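Local coordinates for 6-aminohexanoate-cyclic-dimer hydrolase (Arthrobacter sp., PDB 3A2Q), which hydrolyses the cyclic dimer of 6-aminohexanoate, a by-product of nylon-6 manufacture, opening one amide bond to give the linear dimer, at residues G256-T264 / G380-T388; A298-F308 / Y369-W377. The protein carries 1 engineered substitution. All coordinates share one frame; numbering follows the deposited sequence.

Contact 1. Residues G256-T264 / G380-T388; sequences GSLRVGVLT and GWDLLILPT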
# COMPACT_ATOMS: atom_id res chain seq x y z
N GLY A 256 -14.36 14.73 18.28
CA GLY A 256 -14.94 14.52 19.59
C GLY A 256 -14.45 13.22 20.18
O GLY A 256 -13.54 12.59 19.63
N SER A 257 -15.04 12.80 21.30
CA SER A 257 -14.65 11.56 21.96
C SER A 257 -15.27 10.36 21.25
O SER A 257 -16.49 10.18 21.24
CB SER A 257 -15.09 11.60 23.43
OG SER A 257 -14.70 10.42 24.12
N LEU A 258 -14.42 9.53 20.65
CA LEU A 258 -14.90 8.36 19.92
C LEU A 258 -14.71 7.07 20.71
O LEU A 258 -13.87 6.99 21.60
CB LEU A 258 -14.14 8.25 18.59
CG LEU A 258 -14.19 9.46 17.66
CD1 LEU A 258 -13.32 9.20 16.44
CD2 LEU A 258 -15.62 9.72 17.24
N ARG A 259 -15.52 6.06 20.38
CA ARG A 259 -15.42 4.76 21.03
C ARG A 259 -14.28 4.04 20.31
O ARG A 259 -14.39 3.71 19.13
CB ARG A 259 -16.72 3.96 20.86
CG ARG A 259 -17.81 4.31 21.85
CD ARG A 259 -17.55 3.70 23.24
NE ARG A 259 -17.91 2.28 23.31
CZ ARG A 259 -17.84 1.54 24.41
NH1 ARG A 259 -17.44 2.08 25.56
NH2 ARG A 259 -18.20 0.26 24.38
N VAL A 260 -13.19 3.81 21.03
CA VAL A 260 -12.02 3.16 20.46
C VAL A 260 -11.73 1.82 21.10
O VAL A 260 -11.72 1.69 22.32
CB VAL A 260 -10.77 4.05 20.63
CG1 VAL A 260 -9.56 3.38 19.99
CG2 VAL A 260 -11.02 5.42 20.02
N GLY A 261 -11.49 0.82 20.26
CA GLY A 261 -11.16 -0.51 20.75
C GLY A 261 -9.71 -0.76 20.36
O GLY A 261 -9.30 -0.42 19.25
N VAL A 262 -8.93 -1.35 21.26
CA VAL A 262 -7.53 -1.62 20.95
C VAL A 262 -7.27 -3.12 21.04
O VAL A 262 -7.78 -3.81 21.93
CB VAL A 262 -6.58 -0.85 21.91
CG1 VAL A 262 -6.91 -1.17 23.35
CG2 VAL A 262 -5.13 -1.21 21.61
N LEU A 263 -6.49 -3.62 20.09
CA LEU A 263 -6.15 -5.03 20.03
C LEU A 263 -4.64 -5.20 20.19
O LEU A 263 -3.87 -4.66 19.39
CB LEU A 263 -6.59 -5.61 18.67
CG LEU A 263 -6.21 -7.07 18.38
CD1 LEU A 263 -6.88 -7.99 19.39
CD2 LEU A 263 -6.66 -7.43 16.96
N THR A 264 -4.23 -5.93 21.22
CA THR A 264 -2.80 -6.13 21.44
C THR A 264 -2.38 -7.60 21.62
O THR A 264 -1.44 -7.91 22.35
CB THR A 264 -2.29 -5.29 22.63
OG1 THR A 264 -3.10 -5.54 23.79
CG2 THR A 264 -2.36 -3.81 22.28
N GLY A 380 -21.69 0.39 17.48
CA GLY A 380 -21.31 1.58 18.22
C GLY A 380 -19.84 1.96 18.27
O GLY A 380 -19.51 3.08 18.64
N TRP A 381 -18.96 1.04 17.90
CA TRP A 381 -17.53 1.35 17.91
C TRP A 381 -17.18 2.21 16.71
O TRP A 381 -17.72 2.02 15.62
CB TRP A 381 -16.71 0.07 17.91
CG TRP A 381 -16.96 -0.77 19.10
CD1 TRP A 381 -17.90 -1.75 19.23
CD2 TRP A 381 -16.27 -0.71 20.35
NE1 TRP A 381 -17.84 -2.30 20.49
CE2 TRP A 381 -16.85 -1.68 21.20
CE3 TRP A 381 -15.22 0.08 20.84
CZ2 TRP A 381 -16.41 -1.88 22.51
CZ3 TRP A 381 -14.79 -0.12 22.15
CH2 TRP A 381 -15.38 -1.10 22.97
N ASP A 382 -16.26 3.15 16.91
CA ASP A 382 -15.82 4.07 15.86
C ASP A 382 -14.50 3.68 15.22
O ASP A 382 -14.35 3.74 14.00
CB ASP A 382 -15.66 5.48 16.42
CG ASP A 382 -16.97 6.08 16.88
OD1 ASP A 382 -17.86 6.28 16.02
OD2 ASP A 382 -17.11 6.34 18.09
N LEU A 383 -13.54 3.28 16.05
CA LEU A 383 -12.20 2.94 15.56
C LEU A 383 -11.57 1.74 16.25
O LEU A 383 -11.82 1.48 17.43
CB LEU A 383 -11.25 4.12 15.76
CG LEU A 383 -11.51 5.48 15.12
CD1 LEU A 383 -10.54 6.50 15.71
CD2 LEU A 383 -11.34 5.39 13.63
N LEU A 384 -10.73 1.03 15.50
CA LEU A 384 -9.99 -0.10 16.03
C LEU A 384 -8.53 0.29 15.88
O LEU A 384 -8.13 0.79 14.83
CB LEU A 384 -10.25 -1.38 15.21
CG LEU A 384 -9.41 -2.59 15.65
CD1 LEU A 384 -9.92 -3.09 16.99
CD2 LEU A 384 -9.50 -3.70 14.61
N ILE A 385 -7.75 0.11 16.95
CA ILE A 385 -6.33 0.40 16.94
C ILE A 385 -5.63 -0.94 17.10
O ILE A 385 -5.95 -1.71 18.01
CB ILE A 385 -5.90 1.29 18.14
CG1 ILE A 385 -6.84 2.49 18.28
CG2 ILE A 385 -4.47 1.78 17.93
CD1 ILE A 385 -6.91 3.37 17.07
N LEU A 386 -4.69 -1.24 16.21
CA LEU A 386 -3.95 -2.49 16.30
C LEU A 386 -2.64 -2.34 15.53
O LEU A 386 -2.51 -1.45 14.69
CB LEU A 386 -4.77 -3.64 15.72
CG LEU A 386 -5.00 -3.70 14.21
CD1 LEU A 386 -5.64 -5.03 13.85
CD2 LEU A 386 -5.89 -2.55 13.75
N PRO A 387 -1.65 -3.20 15.82
CA PRO A 387 -0.37 -3.11 15.10
C PRO A 387 -0.63 -3.34 13.61
O PRO A 387 -1.55 -4.07 13.26
CB PRO A 387 0.46 -4.24 15.71
CG PRO A 387 -0.14 -4.41 17.08
CD PRO A 387 -1.61 -4.25 16.85
N THR A 388 0.16 -2.72 12.74
CA THR A 388 -0.04 -2.93 11.32
C THR A 388 0.47 -4.34 10.97
O THR A 388 -0.21 -5.09 10.27
CB THR A 388 0.71 -1.89 10.47
OG1 THR A 388 0.28 -0.58 10.85
CG2 THR A 388 0.40 -2.08 8.98
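Arg259 lays its guanidinium over one face of the Trp381 indole, planes 30° apart. CZ of Arg259 stands 4.2 Å from the centroid of the Trp381 six-membered ring and 22° off its normal, a cation-pi geometry, while NH2 lies nearer the rim. Bends at chi2 and chi3 fold the arginine chain back over the ring, and NH1 is held by a salt bridge to Asp294. The backbone of Arg259 is gripped as well: its N donates to Asp382 OD2 at 2.8 Å, on the lone pair facing away from the other carboxylate oxygen, and its O accepts from both Asp382 N and Leu383 N. From there strands 259-262 and 383-387 run parallel, axes 24° from alignment, as neighbours in the mixed central sheet of the amidase fold. The backbone hydrogen bonds Gly261 N to Leu383 O, Ile385 N to Gly261 O and Leu263 N to Ile385 O, all 2.8 to 2.9 Å, join them. Val260, Val262, Leu383 and Ile385 point to one face of the sheet, where helix 275-290 packs on Val262 and Ile385; Val260 CG1 presses tightly on Ile385 CG1 at 3.3 Å. Further on, Leu263 CB meets Leu386 CB at 4.0 Å, and Leu263 O is buried without a polar partner.

Contact 2. Residues A298-F308 / Y369-W377; sequences AYPEALGDRSF and YAGKVERWW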
# COMPACT_ATOMS: atom_id res chain seq x y z
N ALA A 298 -10.93 -3.94 23.18
CA ALA A 298 -12.03 -4.58 22.48
C ALA A 298 -11.71 -4.68 21.00
O ALA A 298 -10.90 -3.91 20.48
CB ALA A 298 -13.31 -3.78 22.69
N TYR A 299 -12.36 -5.61 20.33
CA TYR A 299 -12.12 -5.81 18.91
C TYR A 299 -13.22 -6.66 18.30
O TYR A 299 -13.93 -7.37 19.01
CB TYR A 299 -10.76 -6.50 18.73
CG TYR A 299 -10.70 -7.87 19.37
CD1 TYR A 299 -11.03 -9.02 18.64
CD2 TYR A 299 -10.30 -8.03 20.69
CE1 TYR A 299 -10.96 -10.28 19.21
CE2 TYR A 299 -10.23 -9.29 21.27
CZ TYR A 299 -10.56 -10.41 20.53
OH TYR A 299 -10.46 -11.66 21.10
N PRO A 300 -13.39 -6.59 16.97
CA PRO A 300 -14.42 -7.38 16.30
C PRO A 300 -14.14 -8.86 16.50
O PRO A 300 -13.05 -9.33 16.19
CB PRO A 300 -14.28 -6.96 14.83
CG PRO A 300 -13.64 -5.59 14.90
CD PRO A 300 -12.66 -5.72 16.03
N GLU A 301 -15.11 -9.61 17.02
CA GLU A 301 -14.86 -11.02 17.26
C GLU A 301 -14.52 -11.76 15.98
O GLU A 301 -13.89 -12.81 16.01
CB GLU A 301 -16.05 -11.69 17.95
CG GLU A 301 -17.36 -11.65 17.21
CD GLU A 301 -18.45 -12.42 17.95
OE1 GLU A 301 -18.62 -12.19 19.17
OE2 GLU A 301 -19.13 -13.24 17.30
N ALA A 302 -14.95 -11.20 14.85
CA ALA A 302 -14.67 -11.81 13.55
C ALA A 302 -13.17 -11.92 13.32
O ALA A 302 -12.71 -12.79 12.58
CB ALA A 302 -15.30 -10.99 12.44
N LEU A 303 -12.40 -11.04 13.96
CA LEU A 303 -10.95 -11.08 13.79
C LEU A 303 -10.34 -12.35 14.38
O LEU A 303 -9.18 -12.67 14.10
CB LEU A 303 -10.30 -9.83 14.41
CG LEU A 303 -10.65 -8.50 13.71
CD1 LEU A 303 -9.79 -7.38 14.28
CD2 LEU A 303 -10.40 -8.62 12.22
N GLY A 304 -11.11 -13.07 15.19
CA GLY A 304 -10.61 -14.30 15.78
C GLY A 304 -10.70 -15.46 14.81
O GLY A 304 -10.30 -16.59 15.11
N ASP A 305 -11.22 -15.18 13.62
CA ASP A 305 -11.40 -16.20 12.59
C ASP A 305 -10.71 -15.78 11.30
O ASP A 305 -10.84 -14.64 10.84
CB ASP A 305 -12.91 -16.42 12.37
CG ASP A 305 -13.21 -17.32 11.19
OD1 ASP A 305 -12.60 -18.41 11.08
OD2 ASP A 305 -14.09 -16.95 10.38
N ARG A 306 -9.94 -16.70 10.72
CA ARG A 306 -9.28 -16.39 9.46
C ARG A 306 -9.60 -17.48 8.44
O ARG A 306 -8.86 -17.71 7.49
CB ARG A 306 -7.76 -16.27 9.64
CG ARG A 306 -7.12 -15.30 8.65
CD ARG A 306 -5.62 -15.28 8.71
NE ARG A 306 -5.11 -14.91 10.03
CZ ARG A 306 -4.45 -15.74 10.83
NH1 ARG A 306 -4.22 -16.99 10.45
NH2 ARG A 306 -4.03 -15.32 12.02
N SER A 307 -10.73 -18.15 8.66
CA SER A 307 -11.18 -19.22 7.76
C SER A 307 -11.33 -18.71 6.33
O SER A 307 -11.08 -19.43 5.37
CB SER A 307 -12.53 -19.77 8.23
OG SER A 307 -12.42 -20.38 9.49
N PHE A 308 -11.73 -17.45 6.21
CA PHE A 308 -11.93 -16.81 4.92
C PHE A 308 -10.69 -16.81 4.03
O PHE A 308 -10.80 -16.78 2.80
CB PHE A 308 -12.38 -15.36 5.12
CG PHE A 308 -11.29 -14.45 5.63
CD1 PHE A 308 -10.40 -13.86 4.75
CD2 PHE A 308 -11.15 -14.21 6.99
CE1 PHE A 308 -9.37 -13.03 5.21
CE2 PHE A 308 -10.12 -13.39 7.47
CZ PHE A 308 -9.24 -12.80 6.57
N TYR A 369 -17.94 -12.61 5.53
CA TYR A 369 -16.95 -12.25 6.53
C TYR A 369 -16.94 -10.73 6.71
O TYR A 369 -16.90 -10.23 7.84
CB TYR A 369 -15.56 -12.72 6.12
CG TYR A 369 -14.53 -12.48 7.18
CD1 TYR A 369 -14.50 -13.26 8.34
CD2 TYR A 369 -13.60 -11.45 7.06
CE1 TYR A 369 -13.57 -13.01 9.36
CE2 TYR A 369 -12.67 -11.19 8.06
CZ TYR A 369 -12.66 -11.97 9.20
OH TYR A 369 -11.73 -11.70 10.19
N ALA A 370 -17.00 -10.01 5.60
CA ALA A 370 -17.02 -8.55 5.64
C ALA A 370 -18.14 -8.10 6.58
O ALA A 370 -17.96 -7.21 7.40
CB ALA A 370 -17.26 -7.98 4.25
N GLY A 371 -19.30 -8.73 6.44
CA GLY A 371 -20.43 -8.38 7.28
C GLY A 371 -20.14 -8.59 8.76
O GLY A 371 -20.45 -7.73 9.58
N LYS A 372 -19.54 -9.73 9.09
CA LYS A 372 -19.23 -10.03 10.49
C LYS A 372 -18.31 -8.96 11.05
O LYS A 372 -18.49 -8.51 12.18
CB LYS A 372 -18.58 -11.41 10.63
CG LYS A 372 -19.48 -12.58 10.21
CD LYS A 372 -18.93 -13.92 10.71
CE LYS A 372 -17.50 -14.16 10.26
NZ LYS A 372 -16.90 -15.37 10.90
N VAL A 373 -17.31 -8.56 10.26
CA VAL A 373 -16.37 -7.55 10.70
C VAL A 373 -17.04 -6.19 10.92
O VAL A 373 -16.92 -5.59 11.98
CB VAL A 373 -15.23 -7.36 9.68
CG1 VAL A 373 -14.39 -6.17 10.09
CG2 VAL A 373 -14.36 -8.61 9.60
N GLU A 374 -17.76 -5.73 9.90
CA GLU A 374 -18.42 -4.42 9.97
C GLU A 374 -19.46 -4.27 11.08
O GLU A 374 -19.71 -3.16 11.55
CB GLU A 374 -19.08 -4.08 8.64
CG GLU A 374 -18.11 -3.88 7.49
CD GLU A 374 -18.76 -3.17 6.32
OE1 GLU A 374 -18.88 -1.92 6.38
OE2 GLU A 374 -19.15 -3.85 5.35
N ARG A 375 -20.06 -5.37 11.51
CA ARG A 375 -21.06 -5.32 12.57
C ARG A 375 -20.53 -4.75 13.88
O ARG A 375 -21.31 -4.30 14.71
CB ARG A 375 -21.66 -6.71 12.81
CG ARG A 375 -22.85 -7.02 11.92
CD ARG A 375 -23.55 -8.29 12.36
NE ARG A 375 -23.15 -9.46 11.58
CZ ARG A 375 -23.52 -9.67 10.32
NH1 ARG A 375 -24.29 -8.79 9.69
NH2 ARG A 375 -23.11 -10.76 9.68
N TRP A 376 -19.21 -4.78 14.06
CA TRP A 376 -18.59 -4.25 15.28
C TRP A 376 -18.75 -2.73 15.31
O TRP A 376 -19.01 -2.14 16.37
CB TRP A 376 -17.09 -4.60 15.31
CG TRP A 376 -16.39 -4.27 16.61
CD1 TRP A 376 -16.57 -4.88 17.82
CD2 TRP A 376 -15.37 -3.28 16.80
NE1 TRP A 376 -15.72 -4.34 18.76
CE2 TRP A 376 -14.98 -3.35 18.16
CE3 TRP A 376 -14.75 -2.35 15.96
CZ2 TRP A 376 -13.99 -2.52 18.69
CZ3 TRP A 376 -13.77 -1.52 16.49
CH2 TRP A 376 -13.40 -1.62 17.85
N TRP A 377 -18.61 -2.10 14.15
CA TRP A 377 -18.75 -0.65 14.03
C TRP A 377 -20.24 -0.30 14.12
O TRP A 377 -20.62 0.73 14.67
CB TRP A 377 -18.17 -0.17 12.71
CG TRP A 377 -16.67 -0.01 12.74
CD1 TRP A 377 -15.98 1.15 12.93
CD2 TRP A 377 -15.69 -1.05 12.62
NE1 TRP A 377 -14.62 0.90 12.94
CE2 TRP A 377 -14.42 -0.44 12.75
CE3 TRP A 377 -15.76 -2.44 12.41
CZ2 TRP A 377 -13.22 -1.17 12.68
CZ3 TRP A 377 -14.57 -3.17 12.34
CH2 TRP A 377 -13.32 -2.53 12.48
O HOH W 1 -17.05 -9.05 14.36
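Tyr369 OH donates to Ala302 O at 2.8 Å, arriving well above the carbonyl plane (62° out of it). Asp305 N reaches the same oxygen from the opposite face, so Ala302 O is gripped by two donors as the 3-10 turn 301-304 ends. The phenol of Tyr369 gets to this turn because chi1 (-175°) swings CG away from its own backbone N, out from the helix. Beside it, Lys372 NZ forms a long, weak salt bridge with Asp305 OD2 at 3.3 Å; the other carboxylate oxygen, OD1, receives Ser307 N in an Asx turn and also Ser307 OG. One water accepts from Ala302 N at 3.0 Å and donates to Lys372 O at 2.7 Å, linking turn and helix backbones.

Phe308 covers one face of Tyr369, its CD2 over the ring centre and the two planes inclined at 31°. The methyl of Ala302 sits against Lys372 CB and Val373 CG2, each 3.8 Å away. Towards the other end, Pro300 lies over the face of the Trp376 indole in a CH-pi contact, CD 3.9 Å from the centroid of the five-membered ring, while Pro300 CG touches Trp377 CZ3 at 3.6 Å. Both segments belong to the largely helical crossover connection from strand 294-297 to the parallel strand 383-387, with strand 259-262 between them in the sheet.

Overall arrangement
Contact 2 is nested within the chain loop that contact 1 closes, and their centres lie 14 Å apart. Helix 356-378 leads through a Schellman motif at Gly380 directly into strand 383-387, so 369-377 and 380-388 are nearly continuous. The join is tight: Trp376 and Trp381 stack, Trp381 CH2 lies 3.4 Å from Ala298 CB, and Trp376 CH2 comes within 3.5 Å of Leu383 O. Leu384 carries the sheet's packing on to Pro300, Leu303 and Trp376. Neither contact forms part of the active site or substrate pocket, although the Phe308 side chain of contact 2 is about 10 Å from a bound 6-aminohexanoic acid.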